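PDB 4FMV: glucuronoarabinoxylan endo-1,4-beta-xylanase from Clostridium papyrosolvens, which probably cleaves internal beta-1,4 linkages of xylan, this chain holding the family 30 glycoside hydrolase part, a (beta/alpha)8 barrel with a beta-rich side domain. Local coordinates for residues M34-G39 and K75-A81; D40-S44 and A284-G288. All coordinates share one frame; numbering follows the deposited sequence.

Contact 1 (M34-G39 and K75-A81)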
loop_
_atom_site.group_PDB
_atom_site.type_symbol
_atom_site.label_atom_id
_atom_site.label_comp_id
_atom_site.label_asym_id
_atom_site.label_seq_id
_atom_site.Cartn_x
_atom_site.Cartn_y
_atom_site.Cartn_z
ATOM N N MET A 34 3.057 -12.725 -11.710
ATOM C CA MET A 34 2.006 -11.699 -11.804
ATOM C C MET A 34 0.600 -12.310 -11.814
ATOM O O MET A 34 -0.332 -11.753 -11.210
ATOM C CB MET A 34 2.222 -10.803 -13.032
ATOM C CG MET A 34 3.537 -10.024 -12.966
ATOM S SD MET A 34 3.707 -9.007 -11.449
ATOM C CE MET A 34 2.640 -7.626 -11.889
ATOM N N ASN A 35 0.448 -13.463 -12.472
ATOM C CA ASN A 35 -0.849 -14.167 -12.492
ATOM C C ASN A 35 -1.217 -14.702 -11.124
ATOM O O ASN A 35 -2.387 -14.682 -10.731
ATOM C CB ASN A 35 -0.873 -15.307 -13.532
ATOM C CG ASN A 35 -0.845 -14.796 -14.964
ATOM O OD1 ASN A 35 -1.100 -13.615 -15.222
ATOM N ND2 ASN A 35 -0.529 -15.692 -15.914
ATOM N N SER A 36 -0.215 -15.170 -10.381
ATOM C CA SER A 36 -0.460 -15.656 -9.025
ATOM C C SER A 36 -0.864 -14.504 -8.107
ATOM O O SER A 36 -1.832 -14.609 -7.351
ATOM C CB SER A 36 0.777 -16.365 -8.462
ATOM O OG SER A 36 1.057 -17.575 -9.160
ATOM N N LEU A 37 -0.100 -13.414 -8.160
ATOM C CA LEU A 37 -0.315 -12.289 -7.252
ATOM C C LEU A 37 -1.474 -11.390 -7.669
ATOM O O LEU A 37 -2.309 -10.999 -6.835
ATOM C CB LEU A 37 0.968 -11.455 -7.141
ATOM C CG LEU A 37 2.133 -12.198 -6.473
ATOM C CD1 LEU A 37 3.260 -11.253 -6.220
ATOM C CD2 LEU A 37 1.668 -12.834 -5.146
ATOM N N TYR A 38 -1.478 -11.003 -8.943
ATOM C CA TYR A 38 -2.503 -10.107 -9.456
ATOM C C TYR A 38 -3.804 -10.773 -9.879
ATOM O O TYR A 38 -4.860 -10.146 -9.768
ATOM C CB TYR A 38 -1.923 -9.096 -10.469
ATOM C CG TYR A 38 -1.054 -8.120 -9.699
ATOM C CD1 TYR A 38 0.213 -8.503 -9.235
ATOM C CD2 TYR A 38 -1.537 -6.871 -9.329
ATOM C CE1 TYR A 38 1.000 -7.642 -8.477
ATOM C CE2 TYR A 38 -0.755 -6.000 -8.563
ATOM C CZ TYR A 38 0.504 -6.393 -8.144
ATOM O OH TYR A 38 1.269 -5.535 -7.378
ATOM N N GLY A 39 -3.732 -11.963 -10.484
ATOM C CA GLY A 39 -4.928 -12.785 -10.655
ATOM C C GLY A 39 -5.505 -13.595 -9.502
ATOM O O GLY A 39 -6.565 -13.248 -8.973
ATOM N N LYS A 75 1.348 -6.074 -17.010
ATOM C CA LYS A 75 0.782 -7.294 -16.428
ATOM C C LYS A 75 -0.196 -6.988 -15.285
ATOM O O LYS A 75 -1.274 -7.592 -15.193
ATOM C CB LYS A 75 1.886 -8.262 -15.977
ATOM C CG LYS A 75 2.636 -8.900 -17.150
ATOM C CD LYS A 75 3.771 -9.760 -16.672
ATOM C CE LYS A 75 4.596 -10.328 -17.850
ATOM N NZ LYS A 75 5.276 -9.269 -18.619
ATOM N N ALA A 76 0.178 -6.048 -14.426
ATOM C CA ALA A 76 -0.689 -5.635 -13.332
ATOM C C ALA A 76 -1.977 -5.022 -13.877
ATOM O O ALA A 76 -3.068 -5.366 -13.425
ATOM C CB ALA A 76 0.043 -4.652 -12.376
ATOM N N SER A 77 -1.852 -4.148 -14.876
ATOM C CA SER A 77 -3.005 -3.454 -15.437
ATOM C C SER A 77 -3.998 -4.404 -16.078
ATOM O O SER A 77 -5.203 -4.167 -16.029
ATOM C CB SER A 77 -2.571 -2.432 -16.497
ATOM O OG SER A 77 -1.776 -1.412 -15.917
ATOM N N ALA A 78 -3.492 -5.458 -16.719
ATOM C CA ALA A 78 -4.358 -6.392 -17.422
ATOM C C ALA A 78 -5.212 -7.148 -16.413
ATOM O O ALA A 78 -6.223 -7.763 -16.777
ATOM C CB ALA A 78 -3.509 -7.380 -18.272
ATOM N N LYS A 79 -4.764 -7.148 -15.156
ATOM C CA LYS A 79 -5.475 -7.797 -14.045
ATOM C C LYS A 79 -6.347 -6.814 -13.266
ATOM O O LYS A 79 -6.854 -7.138 -12.190
ATOM C CB LYS A 79 -4.509 -8.508 -13.088
ATOM C CG LYS A 79 -3.813 -9.737 -13.678
ATOM C CD LYS A 79 -4.828 -10.781 -14.101
ATOM C CE LYS A 79 -4.154 -12.059 -14.575
ATOM N NZ LYS A 79 -3.788 -11.961 -16.005
ATOM N N GLY A 80 -6.433 -5.587 -13.757
ATOM C CA GLY A 80 -7.252 -4.586 -13.102
ATOM C C GLY A 80 -6.573 -3.788 -11.989
ATOM O O GLY A 80 -7.239 -3.017 -11.292
ATOM N N ALA A 81 -5.269 -3.958 -11.800
ATOM C CA ALA A 81 -4.565 -3.153 -10.783
ATOM C C ALA A 81 -4.263 -1.760 -11.288
ATOM O O ALA A 81 -4.124 -1.553 -12.497
ATOM C CB ALA A 81 -3.259 -3.826 -10.348
#
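Tyr38 meets two alanine methyls of 75-81 with its ring, the tight part of this contact between helix 31-40 and the end of helix 67-78 with the turn that follows. Ala76 CB sits over one face, offset toward the rim and 4.1 Å from Tyr38 CD2, whereas Ala81 CB comes to the edge, near the ring plane, 3.6 Å from the same CD2. Beyond the ring, Tyr38 OH is hydrogen-bonded to Ile45 O, which ties the inner end of the side chain to the start of strand 45-49. Met34 meets the same Ala76: bent at chi2 and chi3 (-56° and -77°), its chain brings CE to 4.0 Å from Ala76 CB. Leu46 of the same strand touches Met34, Tyr38 and Ala76. This is the outer layer of a (beta/alpha)8 barrel, where neighbouring helices 31-40 and 67-78 pack against each other and against the strand that separates them in sequence. Helix 67-78 ends in a Schellman motif, with Gly80 at positive phi as C-prime and Ala81 N bonded to Ala76 O; the turn delivers the Ala81 methyl to the tyrosine. Toward solvent the fit relies on lysine chains. Lys75 CD lies 3.7 Å from Met34 CG, the two side chains crossing at about a right angle; beyond CD, Lys75 turns its amino group from helix 31-40. Lys79 runs its methylenes past Tyr38 CB and Gly39, and a bend at chi4 (-85°) turns NZ to Asn35 OD1, a weak 3.3 Å hydrogen bond.

Contact 2 (D40-S44 and A284-G288)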
loop_
_atom_site.group_PDB
_atom_site.type_symbol
_atom_site.label_atom_id
_atom_site.label_comp_id
_atom_site.label_asym_id
_atom_site.label_seq_id
_atom_site.Cartn_x
_atom_site.Cartn_y
_atom_site.Cartn_z
ATOM N N ASP A 40 -4.727 -14.561 -8.998
ATOM C CA ASP A 40 -5.193 -15.514 -7.987
ATOM C C ASP A 40 -5.469 -14.790 -6.681
ATOM O O ASP A 40 -6.524 -14.980 -6.104
ATOM C CB ASP A 40 -4.160 -16.635 -7.699
ATOM C CG ASP A 40 -3.999 -17.622 -8.865
ATOM O OD1 ASP A 40 -4.842 -17.619 -9.778
ATOM O OD2 ASP A 40 -3.025 -18.401 -8.866
ATOM N N LEU A 41 -4.504 -13.998 -6.210
ATOM C CA LEU A 41 -4.675 -13.252 -4.960
ATOM C C LEU A 41 -5.293 -11.864 -5.131
ATOM O O LEU A 41 -5.473 -11.136 -4.150
ATOM C CB LEU A 41 -3.355 -13.127 -4.202
ATOM C CG LEU A 41 -2.631 -14.446 -3.943
ATOM C CD1 LEU A 41 -1.392 -14.248 -3.075
ATOM C CD2 LEU A 41 -3.551 -15.487 -3.334
ATOM N N GLY A 42 -5.580 -11.486 -6.372
ATOM C CA GLY A 42 -6.318 -10.262 -6.646
ATOM C C GLY A 42 -5.666 -8.946 -6.226
ATOM O O GLY A 42 -6.381 -7.973 -5.957
ATOM N N TYR A 43 -4.333 -8.884 -6.179
ATOM C CA TYR A 43 -3.671 -7.611 -5.853
ATOM C C TYR A 43 -4.128 -6.528 -6.837
ATOM O O TYR A 43 -4.171 -6.741 -8.062
ATOM C CB TYR A 43 -2.155 -7.698 -5.908
ATOM C CG TYR A 43 -1.502 -8.507 -4.831
ATOM C CD1 TYR A 43 -2.241 -9.317 -3.987
ATOM C CD2 TYR A 43 -0.125 -8.442 -4.646
ATOM C CE1 TYR A 43 -1.608 -10.088 -3.003
ATOM C CE2 TYR A 43 0.499 -9.206 -3.686
ATOM C CZ TYR A 43 -0.239 -10.013 -2.861
ATOM O OH TYR A 43 0.414 -10.771 -1.896
ATOM N N SER A 44 -4.580 -5.412 -6.274
ATOM C CA SER A 44 -5.110 -4.285 -7.041
ATOM C C SER A 44 -4.182 -3.058 -7.237
ATOM O O SER A 44 -4.610 -2.049 -7.783
ATOM C CB SER A 44 -6.452 -3.887 -6.437
ATOM O OG SER A 44 -6.261 -3.692 -5.049
ATOM N N ALA A 284 2.398 -13.538 1.157
ATOM C CA ALA A 284 1.579 -13.099 0.020
ATOM C C ALA A 284 0.103 -13.378 0.273
ATOM O O ALA A 284 -0.756 -12.573 -0.077
ATOM C CB ALA A 284 2.034 -13.793 -1.287
ATOM N N TYR A 285 -0.181 -14.528 0.874
ATOM C CA TYR A 285 -1.547 -14.929 1.201
ATOM C C TYR A 285 -2.124 -14.093 2.356
ATOM O O TYR A 285 -3.311 -13.756 2.344
ATOM C CB TYR A 285 -1.599 -16.411 1.534
ATOM C CG TYR A 285 -1.205 -17.307 0.371
ATOM C CD1 TYR A 285 -2.144 -17.698 -0.577
ATOM C CD2 TYR A 285 0.102 -17.748 0.216
ATOM C CE1 TYR A 285 -1.795 -18.523 -1.642
ATOM C CE2 TYR A 285 0.468 -18.586 -0.859
ATOM C CZ TYR A 285 -0.487 -18.957 -1.782
ATOM O OH TYR A 285 -0.161 -19.777 -2.838
ATOM N N VAL A 286 -1.289 -13.735 3.331
ATOM C CA VAL A 286 -1.727 -12.796 4.368
ATOM C C VAL A 286 -2.279 -11.526 3.705
ATOM O O VAL A 286 -3.382 -11.079 4.020
ATOM C CB VAL A 286 -0.588 -12.391 5.318
ATOM C CG1 VAL A 286 -1.054 -11.202 6.239
ATOM C CG2 VAL A 286 -0.110 -13.591 6.143
ATOM N N LEU A 287 -1.517 -10.943 2.783
ATOM C CA LEU A 287 -1.988 -9.741 2.097
ATOM C C LEU A 287 -3.217 -10.044 1.247
ATOM O O LEU A 287 -4.126 -9.210 1.132
ATOM C CB LEU A 287 -0.876 -9.092 1.267
ATOM C CG LEU A 287 -1.194 -7.773 0.562
ATOM C CD1 LEU A 287 -1.508 -6.690 1.591
ATOM C CD2 LEU A 287 -0.014 -7.332 -0.308
ATOM N N GLY A 288 -3.256 -11.238 0.657
ATOM C CA GLY A 288 -4.398 -11.654 -0.147
ATOM C C GLY A 288 -5.725 -11.771 0.601
ATOM O O GLY A 288 -6.797 -11.625 -0.002
#
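The backbones come closest at Leu41 and Gly288, whose CA atoms are 5.1 Å apart, where the chain leaves helix 31-40 through Gly42 at positive phi and passes one face of helix 282-291. With no side chain on Gly288, Leu41 can lie close against the helix: its CD1 rests 3.5 Å from Ala284 O and also meets the Ala284 methyl, while CD2 touches Tyr285 CD1 at 3.8 Å, the leucine and tyrosine side chains crossing at about a right angle. Tyr43 supplies the polar link. Its OH donates to Ala284 O at 2.8 Å, in the carbonyl plane on a lone pair, with a C=O...O angle of 108°. That oxygen also accepts the helical bond from Gly288 N, so two donors grip one buried carbonyl without interrupting the helix. In the (beta/alpha)8 barrel the loop after Asp40 leads from helix 31-40 into strand 45-49, and this bond fastens it to helix 282-291, which follows the strand 261-266. With chi1 at -176°, Leu287 swings its branch away from its own backbone N and carries CD2 over one face of the Tyr43 ring, a CH-pi contact 4.1 Å from the centroid. Tyr38 meets Tyr43 edge-to-face, and Leu37 touches both Tyr43 and Ala284.

Overall arrangement
From the N terminus, the chain passes strand 11-22 and enters helix 31-40, whose 34-39 part opens contact 1; the next residues, 40-44, open contact 2. After strand 45-49, helix 67-78 and its terminal turn return to close the first loop at 75-81. The second closes only at 284-288, after most of the barrel has been traversed. The segments therefore alternate, and the two loops cross. With centres 10 Å apart, the contacts join where helix 31-40 runs into its exit loop, Asn35 O and Ser36 O probably accepting from Asp40 N and Leu41 N. Helix 31-40 and its loop thus link helices 67-78 and 282-291, joining early and late barrel elements.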